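Local coordinates for Glyoxalase/bleomycin resistance protein/dioxygenase (Catenulispora acidiphila, PDB 4G6X) that is of uncertain exact function but belongs to the vicinal oxygen chelate superfamily and may act as a dioxygenase, at residues A38-E41 against S42-G46; A85-T88 against P89-A93; Y113-L116 against S117-V121; P127-G131 against P132-A136. All coordinates share one frame; numbering follows the deposited sequence.

Contact 1 of 4, residues A38-E41 against S42-G46; sequences AKAE and SFYTG
Thr45 returns its hydroxyl to Glu41, one turn back along helix 37-46. Thr45 OG1 donates to Glu41 O at 2.6 Å, while the backbone Thr45 N reaches the same oxygen at 3.0 Å; the two donors come from opposite faces of the carbonyl plane, so one acceptor is gripped twice. A chi1 of 70° places OG1 between its own backbone N and carbonyl carbon, facing back down the helix. Threonine thus suits a place near the helix end, where its hydroxyl finds a backbone partner.

The other bonds are ordinary helical ones: Ser42 N to Ala38 O, Phe43 N to Lys39 O, and Tyr44 N to Ala40 O at 2.8 Å. That last carbonyl also meets the Tyr44 ring at its edge, with Ala40 O lying in the ring plane 3.3 Å from Tyr44 CD1. The apolar contact is slight, Ala40 CB to Tyr44 CD1 at 4.4 Å, and the small methyl of Ala40 fits a buried position.

Polar ends look elsewhere. Glu41, with its chain extended, forms a salt bridge with Arg62; Lys39 NZ forms one with Asp35 and a hydrogen bond to Thr141 O; Tyr44 OH is hydrogen-bonded to Asp140. Ala40 and Tyr44 rest on strand 29-34, Tyr44 continues onto strand 76-81, and Glu41 and Thr45 touch Val52 of strand 51-58, so the helix lies across the sheet of the first beta-alpha-beta-beta-beta module.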
loop_
_atom_site.group_PDB
_atom_site.type_symbol
_atom_site.label_atom_id
_atom_site.label_comp_id
_atom_site.label_asym_id
_atom_site.label_seq_id
_atom_site.Cartn_x
_atom_site.Cartn_y
_atom_site.Cartn_z
ATOM N N ALA A 38 0.430 19.385 1.074
ATOM C CA ALA A 38 -0.479 20.308 0.400
ATOM C C ALA A 38 -0.466 20.106 -1.102
ATOM O O ALA A 38 -1.509 20.099 -1.773
ATOM C CB ALA A 38 -0.174 21.743 0.791
ATOM N N LYS A 39 0.729 19.980 -1.690
ATOM C CA LYS A 39 0.808 19.633 -3.103
ATOM C C LYS A 39 0.092 18.306 -3.412
ATOM O O LYS A 39 -0.669 18.177 -4.409
ATOM C CB LYS A 39 2.274 19.561 -3.584
ATOM C CG LYS A 39 2.445 19.151 -5.033
ATOM C CD LYS A 39 3.869 19.338 -5.596
ATOM C CE LYS A 39 4.887 18.661 -4.657
ATOM N NZ LYS A 39 6.267 18.699 -5.227
ATOM N N ALA A 40 0.316 17.314 -2.549
ATOM C CA ALA A 40 -0.273 16.002 -2.767
ATOM C C ALA A 40 -1.807 16.069 -2.695
ATOM O O ALA A 40 -2.477 15.436 -3.538
ATOM C CB ALA A 40 0.251 15.023 -1.726
ATOM N N GLU A 41 -2.320 16.791 -1.708
ATOM C CA GLU A 41 -3.785 16.935 -1.611
ATOM C C GLU A 41 -4.349 17.497 -2.919
ATOM O O GLU A 41 -5.330 16.968 -3.476
ATOM C CB GLU A 41 -4.192 17.835 -0.464
ATOM C CG GLU A 41 -5.714 17.868 -0.366
ATOM C CD GLU A 41 -6.255 18.710 0.762
ATOM O OE1 GLU A 41 -5.477 19.256 1.551
ATOM O OE2 GLU A 41 -7.496 18.843 0.826
ATOM N N SER A 42 -3.724 18.576 -3.376
ATOM C CA SER A 42 -4.120 19.254 -4.624
ATOM C C SER A 42 -4.067 18.321 -5.827
ATOM O O SER A 42 -4.935 18.355 -6.684
ATOM C CB SER A 42 -3.163 20.441 -4.897
ATOM O OG SER A 42 -3.371 20.989 -6.205
ATOM N N PHE A 43 -2.983 17.557 -5.976
ATOM C CA PHE A 43 -2.834 16.638 -7.091
ATOM C C PHE A 43 -3.764 15.415 -7.071
ATOM O O PHE A 43 -4.419 15.078 -8.055
ATOM C CB PHE A 43 -1.381 16.125 -7.196
ATOM C CG PHE A 43 -1.151 15.323 -8.436
ATOM C CD1 PHE A 43 -0.796 15.971 -9.625
ATOM C CD2 PHE A 43 -1.290 13.924 -8.460
ATOM C CE1 PHE A 43 -0.615 15.224 -10.783
ATOM C CE2 PHE A 43 -1.092 13.205 -9.618
ATOM C CZ PHE A 43 -0.725 13.851 -10.770
ATOM N N TYR A 44 -3.818 14.754 -5.913
ATOM C CA TYR A 44 -4.538 13.512 -5.802
ATOM C C TYR A 44 -6.026 13.756 -5.882
ATOM O O TYR A 44 -6.707 12.927 -6.441
ATOM C CB TYR A 44 -4.201 12.736 -4.521
ATOM C CG TYR A 44 -2.889 11.920 -4.713
ATOM C CD1 TYR A 44 -1.632 12.509 -4.760
ATOM C CD2 TYR A 44 -2.952 10.570 -4.973
ATOM C CE1 TYR A 44 -0.483 11.744 -5.035
ATOM C CE2 TYR A 44 -1.852 9.806 -5.236
ATOM C CZ TYR A 44 -0.571 10.389 -5.242
ATOM O OH TYR A 44 0.549 9.628 -5.507
ATOM N N THR A 45 -6.491 14.857 -5.309
ATOM C CA THR A 45 -7.913 15.232 -5.422
ATOM C C THR A 45 -8.235 15.985 -6.703
ATOM O O THR A 45 -9.177 15.609 -7.428
ATOM C CB THR A 45 -8.393 16.030 -4.199
ATOM O OG1 THR A 45 -7.787 17.328 -4.232
ATOM C CG2 THR A 45 -8.124 15.300 -2.943
ATOM N N GLY A 46 -7.446 17.005 -7.027
ATOM C CA GLY A 46 -7.750 17.886 -8.149
ATOM C C GLY A 46 -7.550 17.298 -9.521
ATOM O O GLY A 46 -8.294 17.600 -10.487
#

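Contact 2 of 4, residues A85-T88 against P89-A93; sequences AAVT and PFKEA
The early part of helix 87-96, which links the two beta-alpha-beta-beta-beta modules of the vicinal oxygen chelate fold and lies at the subunit interface, sets Val87 against Lys91 and Thr88 against Glu92. Phe90 on the same helix stacks its ring on Phe90 of the second subunit, and Ala86 packs on Ala93 of that subunit.

The backbone tightens along the chain. Phe90 N to Ala86 O is a weak bond at 3.5 Å, whereas Lys91 N to Val87 O and Glu92 N to Thr88 O are well formed, the latter at 2.9 Å. Pro89 has no N-H to offer; its ring carbon CD lies 3.3 Å from Ala85 O. Proline fits this early turn, where a missing donor costs the helix little.

Side chains also meet one turn apart. Val87 CG1 touches Lys91 CD at 3.7 Å as the two chains cross obliquely, the aliphatic part of the lysine serving as an apolar partner. On the neighbouring flank, Thr88 CG2 meets Glu92 OE2 at 3.7 Å, because the methyl takes the branch anti to the backbone N.

Lys91 bends at chi3 (56°) and carries its ammonium inward, where Cys142 O, Phe33 O and Ser82 OG receive it, as does one water. That water accepts from Lys91 NZ at 2.7 Å and is also hydrogen-bonded to Thr88 OG1 at 2.8 Å.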
loop_
_atom_site.group_PDB
_atom_site.type_symbol
_atom_site.label_atom_id
_atom_site.label_comp_id
_atom_site.label_asym_id
_atom_site.label_seq_id
_atom_site.Cartn_x
_atom_site.Cartn_y
_atom_site.Cartn_z
ATOM N N ALA A 85 14.619 9.795 7.148
ATOM C CA ALA A 85 15.851 9.845 6.325
ATOM C C ALA A 85 15.969 8.785 5.234
ATOM O O ALA A 85 16.537 9.033 4.178
ATOM C CB ALA A 85 17.095 9.787 7.251
ATOM N N ALA A 86 15.336 7.623 5.429
ATOM C CA ALA A 86 15.421 6.558 4.436
ATOM C C ALA A 86 14.433 6.639 3.271
ATOM O O ALA A 86 14.607 5.980 2.263
ATOM C CB ALA A 86 15.259 5.218 5.143
ATOM N N VAL A 87 13.442 7.496 3.420
ATOM C CA VAL A 87 12.341 7.576 2.456
ATOM C C VAL A 87 12.745 8.165 1.106
ATOM O O VAL A 87 12.562 7.522 0.083
ATOM C CB VAL A 87 11.113 8.282 3.062
ATOM C CG1 VAL A 87 10.060 8.485 1.991
ATOM C CG2 VAL A 87 10.497 7.408 4.151
ATOM N N THR A 88 13.282 9.361 1.110
ATOM C CA THR A 88 13.532 10.003 -0.197
ATOM C C THR A 88 14.548 9.206 -1.054
ATOM O O THR A 88 14.384 9.041 -2.243
ATOM C CB THR A 88 13.852 11.485 0.011
ATOM O OG1 THR A 88 12.658 12.126 0.492
ATOM C CG2 THR A 88 14.264 12.121 -1.327
ATOM N N PRO A 89 15.626 8.678 -0.430
ATOM C CA PRO A 89 16.532 7.834 -1.232
ATOM C C PRO A 89 15.872 6.639 -1.894
ATOM O O PRO A 89 16.170 6.298 -3.042
ATOM C CB PRO A 89 17.602 7.381 -0.205
ATOM C CG PRO A 89 17.573 8.435 0.863
ATOM C CD PRO A 89 16.135 8.919 0.943
ATOM N N PHE A 90 14.948 6.013 -1.173
ATOM C CA PHE A 90 14.161 4.906 -1.695
ATOM C C PHE A 90 13.269 5.349 -2.863
ATOM O O PHE A 90 13.307 4.763 -3.944
ATOM C CB PHE A 90 13.343 4.287 -0.553
ATOM C CG PHE A 90 12.439 3.151 -1.007
ATOM C CD1 PHE A 90 12.981 2.002 -1.571
ATOM C CD2 PHE A 90 11.065 3.282 -0.933
ATOM C CE1 PHE A 90 12.158 0.950 -1.979
ATOM C CE2 PHE A 90 10.233 2.227 -1.349
ATOM C CZ PHE A 90 10.798 1.076 -1.856
ATOM N N LYS A 91 12.538 6.437 -2.676
ATOM C CA LYS A 91 11.692 6.980 -3.740
ATOM C C LYS A 91 12.503 7.283 -4.967
ATOM O O LYS A 91 12.116 6.947 -6.074
ATOM C CB LYS A 91 11.025 8.252 -3.243
ATOM C CG LYS A 91 9.997 8.021 -2.110
ATOM C CD LYS A 91 9.472 9.332 -1.564
ATOM C CE LYS A 91 8.840 10.270 -2.639
ATOM N NZ LYS A 91 8.378 11.580 -2.052
ATOM N N GLU A 92 13.622 7.925 -4.758
ATOM C CA GLU A 92 14.472 8.306 -5.901
ATOM C C GLU A 92 14.959 7.100 -6.676
ATOM O O GLU A 92 15.100 7.156 -7.906
ATOM C CB GLU A 92 15.682 9.176 -5.447
ATOM C CG GLU A 92 15.199 10.550 -5.029
ATOM C CD GLU A 92 16.288 11.486 -4.551
ATOM O OE1 GLU A 92 17.382 11.043 -4.162
ATOM O OE2 GLU A 92 15.989 12.689 -4.526
ATOM N N ALA A 93 15.294 6.042 -5.956
ATOM C CA ALA A 93 15.721 4.824 -6.592
ATOM C C ALA A 93 14.649 4.175 -7.439
ATOM O O ALA A 93 14.933 3.652 -8.496
ATOM C CB ALA A 93 16.297 3.853 -5.590
HETATM O O HOH W 1 10.558 12.976 -1.235
#

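Contact 3 of 4, residues Y113-L116 against S117-V121; sequences YERL and SALGV
Two torsions bring Ser117 and Tyr113 together. Ser117 OG stands beside its own backbone N (chi1 -69°), which turns it back along the helix, and Tyr113 CG lies anti to its N (chi1 169°), which carries the ring under that hydroxyl. Ser117 OG therefore donates to Tyr113 O at 2.7 Å and also sits over one face of the Tyr113 ring, toward the rim, 3.5 Å from Tyr113 CE1. Ser117 N bonds to the same carbonyl at 2.9 Å from the opposite face of its plane. Serine is small enough to fit between backbone and ring, and Phe123 meets that ring edge-to-face.

A second pair flanks the helix. Leu119 CD1 lies 3.5 Å from Arg115 NH1, in oblique approach, while the guanidinium is held by Glu112 and Lys47 O.

At the helix end, Leu116 O receives two backbone N-H groups: Val121 N at 3.1 Å and, from above the carbonyl plane on the other face, Leu119 N. Leu116 CB and Val121 CG2 pack at 4.0 Å, two apolar side chains lying side by side and covered by Leu138. Gly120 has positive phi (88°), easily adopted without a side chain, and Gly120 N bonds to Ser117 O at 3.0 Å. This bond, Val121 N to Leu116 O and the positive phi make a Schellman motif, with its usual apolar contact across the end, here closing helix 109-118.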
loop_
_atom_site.group_PDB
_atom_site.type_symbol
_atom_site.label_atom_id
_atom_site.label_comp_id
_atom_site.label_asym_id
_atom_site.label_seq_id
_atom_site.Cartn_x
_atom_site.Cartn_y
_atom_site.Cartn_z
ATOM N N TYR A 113 -6.118 8.201 -19.461
ATOM C CA TYR A 113 -4.915 8.823 -20.030
ATOM C C TYR A 113 -5.239 10.143 -20.704
ATOM O O TYR A 113 -4.547 11.151 -20.506
ATOM C CB TYR A 113 -4.208 7.846 -20.972
ATOM C CG TYR A 113 -3.131 8.477 -21.804
ATOM C CD1 TYR A 113 -1.909 8.872 -21.250
ATOM C CD2 TYR A 113 -3.335 8.701 -23.165
ATOM C CE1 TYR A 113 -0.917 9.444 -22.042
ATOM C CE2 TYR A 113 -2.359 9.274 -23.942
ATOM C CZ TYR A 113 -1.154 9.645 -23.368
ATOM O OH TYR A 113 -0.188 10.230 -24.118
ATOM N N GLU A 114 -6.326 10.151 -21.476
ATOM C CA GLU A 114 -6.694 11.343 -22.236
ATOM C C GLU A 114 -7.176 12.424 -21.277
ATOM O O GLU A 114 -6.807 13.577 -21.410
ATOM C CB GLU A 114 -7.769 11.028 -23.313
ATOM C CG GLU A 114 -7.412 11.583 -24.689
ATOM C CD GLU A 114 -6.042 11.094 -25.185
ATOM O OE1 GLU A 114 -5.925 9.895 -25.524
ATOM O OE2 GLU A 114 -5.074 11.903 -25.224
ATOM N N ARG A 115 -7.966 12.036 -20.284
ATOM C CA ARG A 115 -8.498 13.012 -19.328
ATOM C C ARG A 115 -7.368 13.653 -18.524
ATOM O O ARG A 115 -7.306 14.868 -18.343
ATOM C CB ARG A 115 -9.475 12.338 -18.369
ATOM C CG ARG A 115 -10.255 13.271 -17.448
ATOM C CD ARG A 115 -11.158 12.484 -16.496
ATOM N NE ARG A 115 -10.452 11.828 -15.398
ATOM C CZ ARG A 115 -9.994 12.464 -14.318
ATOM N NH1 ARG A 115 -10.164 13.781 -14.164
ATOM N NH2 ARG A 115 -9.353 11.786 -13.385
ATOM N N LEU A 116 -6.511 12.798 -18.002
ATOM C CA LEU A 116 -5.449 13.271 -17.131
ATOM C C LEU A 116 -4.455 14.096 -17.939
ATOM O O LEU A 116 -3.974 15.125 -17.462
ATOM C CB LEU A 116 -4.791 12.099 -16.459
ATOM C CG LEU A 116 -5.692 11.402 -15.456
ATOM C CD1 LEU A 116 -4.985 10.127 -15.064
ATOM C CD2 LEU A 116 -5.972 12.287 -14.259
ATOM N N SER A 117 -4.129 13.645 -19.146
ATOM C CA SER A 117 -3.220 14.409 -20.016
ATOM C C SER A 117 -3.763 15.811 -20.238
ATOM O O SER A 117 -3.000 16.797 -20.209
ATOM C CB SER A 117 -3.019 13.728 -21.363
ATOM O OG SER A 117 -2.290 12.522 -21.227
ATOM N N ALA A 118 -5.082 15.894 -20.432
ATOM C CA ALA A 118 -5.744 17.187 -20.659
ATOM C C ALA A 118 -5.614 18.126 -19.463
ATOM O O ALA A 118 -5.611 19.333 -19.643
ATOM C CB ALA A 118 -7.227 16.984 -21.020
ATOM N N LEU A 119 -5.492 17.558 -18.251
ATOM C CA LEU A 119 -5.363 18.310 -17.013
ATOM C C LEU A 119 -3.894 18.635 -16.677
ATOM O O LEU A 119 -3.629 19.235 -15.643
ATOM C CB LEU A 119 -5.924 17.489 -15.846
ATOM C CG LEU A 119 -7.439 17.327 -15.846
ATOM C CD1 LEU A 119 -7.878 16.404 -14.720
ATOM C CD2 LEU A 119 -8.087 18.699 -15.708
ATOM N N GLY A 120 -2.989 18.218 -17.560
ATOM C CA GLY A 120 -1.573 18.588 -17.486
ATOM C C GLY A 120 -0.815 17.602 -16.621
ATOM O O GLY A 120 0.231 17.961 -16.020
ATOM N N VAL A 121 -1.319 16.371 -16.519
ATOM C CA VAL A 121 -0.573 15.303 -15.823
ATOM C C VAL A 121 0.496 14.770 -16.772
ATOM O O VAL A 121 0.244 14.542 -17.976
ATOM C CB VAL A 121 -1.510 14.141 -15.379
ATOM C CG1 VAL A 121 -0.719 12.961 -14.829
ATOM C CG2 VAL A 121 -2.537 14.583 -14.334
#

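Contact 4 of 4, residues P127-G131 against P132-A136; sequences PTDMG and PVVTA
Met130, a selenomethionine here, folds over Thr135 at the end of a beta hairpin. Its chain bends at chi2 (-79°) and crosses the threonine at about a right angle: Met130 CE comes within 3.1 Å of Thr135 OG1, a tight carbon-oxygen contact and not a hydrogen bond, and CG lies 3.5 Å from the same oxygen. The long flexible chain can drape over its short neighbour in this way, while Thr135 OG1 has its polar partner in Gln125 NE2.

On the other face the bump is Val134. Its CG1 branch nests between Pro127 and the backbone, 4.3 Å from Pro127 CB and 3.6 Å from Thr128 O, while the CG2 branch leans on Asp129 OD2 at 3.9 Å. Beta-branched valine thus fills two places at once. Farther along, the flat flank of the proline ring receives a methyl, Pro127 CD to Ala136 CB.

The strands are joined by the hydrogen-bonded pair Thr128 and Thr135: Thr128 N gives to Thr135 O at 2.7 Å, in the carbonyl plane, and Thr135 N answers to Thr128 O. Met130 N to Val133 O, also 2.7 Å, closes the turn. Gly131 and Pro132 form its apex; phi 103° and psi -102° are backbone angles that glycine, lacking CB, adopts readily, and the proline ring fixes its own phi and stiffens the apex.

On the side of Val134 and Pro127, Ile109 of helix 109-118 meets both and Ala136, and strand 134-139 pairs in turn with strand 145-150 in the second beta-alpha-beta-beta-beta module.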
loop_
_atom_site.group_PDB
_atom_site.type_symbol
_atom_site.label_atom_id
_atom_site.label_comp_id
_atom_site.label_asym_id
_atom_site.label_seq_id
_atom_site.Cartn_x
_atom_site.Cartn_y
_atom_site.Cartn_z
ATOM N N PRO A 127 -0.368 4.387 -22.357
ATOM C CA PRO A 127 -1.060 3.093 -22.239
ATOM C C PRO A 127 -0.437 2.041 -23.123
ATOM O O PRO A 127 -0.355 2.227 -24.333
ATOM C CB PRO A 127 -2.480 3.404 -22.708
ATOM C CG PRO A 127 -2.670 4.820 -22.325
ATOM C CD PRO A 127 -1.335 5.468 -22.625
ATOM N N THR A 128 -0.024 0.941 -22.525
ATOM C CA THR A 128 0.709 -0.080 -23.247
ATOM C C THR A 128 0.171 -1.439 -22.884
ATOM O O THR A 128 0.002 -1.774 -21.693
ATOM C CB THR A 128 2.200 -0.017 -22.896
ATOM O OG1 THR A 128 2.699 1.260 -23.260
ATOM C CG2 THR A 128 3.001 -1.077 -23.645
ATOM N N ASP A 129 -0.071 -2.241 -23.917
ATOM C CA ASP A 129 -0.642 -3.561 -23.737
ATOM C C ASP A 129 0.448 -4.479 -23.151
ATOM O O ASP A 129 1.504 -4.648 -23.753
ATOM C CB ASP A 129 -1.165 -4.060 -25.086
ATOM C CG ASP A 129 -2.348 -4.968 -24.954
ATOM O OD1 ASP A 129 -3.149 -5.008 -25.920
ATOM O OD2 ASP A 129 -2.461 -5.653 -23.913
HETATM N N MSE A 130 0.212 -5.034 -21.959
HETATM C CA MSE A 130 1.206 -5.907 -21.303
HETATM C C MSE A 130 0.721 -7.347 -21.254
HETATM O O MSE A 130 1.264 -8.153 -20.503
HETATM C CB MSE A 130 1.549 -5.422 -19.882
HETATM C CG MSE A 130 1.921 -3.931 -19.769
HETATM SE SE MSE A 130 3.787 -3.595 -20.340
HETATM C CE MSE A 130 4.131 -1.789 -19.661
ATOM N N GLY A 131 -0.287 -7.702 -22.050
ATOM C CA GLY A 131 -0.813 -9.055 -22.022
ATOM C C GLY A 131 -2.112 -9.083 -21.253
ATOM O O GLY A 131 -3.143 -8.674 -21.788
ATOM N N PRO A 132 -2.073 -9.540 -19.986
ATOM C CA PRO A 132 -3.285 -9.586 -19.161
ATOM C C PRO A 132 -3.778 -8.208 -18.733
ATOM O O PRO A 132 -4.953 -8.066 -18.388
ATOM C CB PRO A 132 -2.830 -10.358 -17.921
ATOM C CG PRO A 132 -1.392 -9.997 -17.783
ATOM C CD PRO A 132 -0.861 -9.785 -19.178
ATOM N N VAL A 133 -2.887 -7.209 -18.724
ATOM C CA VAL A 133 -3.270 -5.834 -18.358
ATOM C C VAL A 133 -2.686 -4.861 -19.338
ATOM O O VAL A 133 -1.666 -5.142 -19.966
ATOM C CB VAL A 133 -2.780 -5.410 -16.961
ATOM C CG1 VAL A 133 -3.703 -5.969 -15.885
ATOM C CG2 VAL A 133 -1.327 -5.832 -16.755
ATOM N N VAL A 134 -3.376 -3.735 -19.464
ATOM C CA VAL A 134 -2.878 -2.545 -20.154
ATOM C C VAL A 134 -2.499 -1.568 -19.055
ATOM O O VAL A 134 -3.271 -1.392 -18.121
ATOM C CB VAL A 134 -3.952 -1.912 -21.043
ATOM C CG1 VAL A 134 -3.389 -0.721 -21.803
ATOM C CG2 VAL A 134 -4.501 -2.969 -22.001
ATOM N N THR A 135 -1.307 -0.986 -19.149
ATOM C CA THR A 135 -0.803 -0.110 -18.070
ATOM C C THR A 135 -0.352 1.237 -18.634
ATOM O O THR A 135 -0.056 1.376 -19.826
ATOM C CB THR A 135 0.401 -0.714 -17.309
ATOM O OG1 THR A 135 1.556 -0.792 -18.163
ATOM C CG2 THR A 135 0.086 -2.042 -16.759
ATOM N N ALA A 136 -0.318 2.236 -17.750
ATOM C CA ALA A 136 0.287 3.547 -18.017
ATOM C C ALA A 136 0.969 4.016 -16.736
ATOM O O ALA A 136 0.578 3.608 -15.643
ATOM C CB ALA A 136 -0.740 4.584 -18.462
#

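From the N terminus the four contacts follow in series; none nests in or crosses another. Contact 1 lies within the helix that covers the first mixed sheet. Contact 2 lies in the early part of the helix that follows that sheet, at the interface with the second subunit, and touches none of the other three. Contact 3 ends helix 109-118 and leads the chain into strand 123-129, and contact 4 closes the hairpin between strands 123-129 and 134-139. Phe43 CZ of contact 1 packs on Val121 CG2 of contact 3, joining the two halves, while Tyr113 CG of contact 3 packs on Pro127 CD of contact 4 at 3.6 Å, joining helix to strand within the second half.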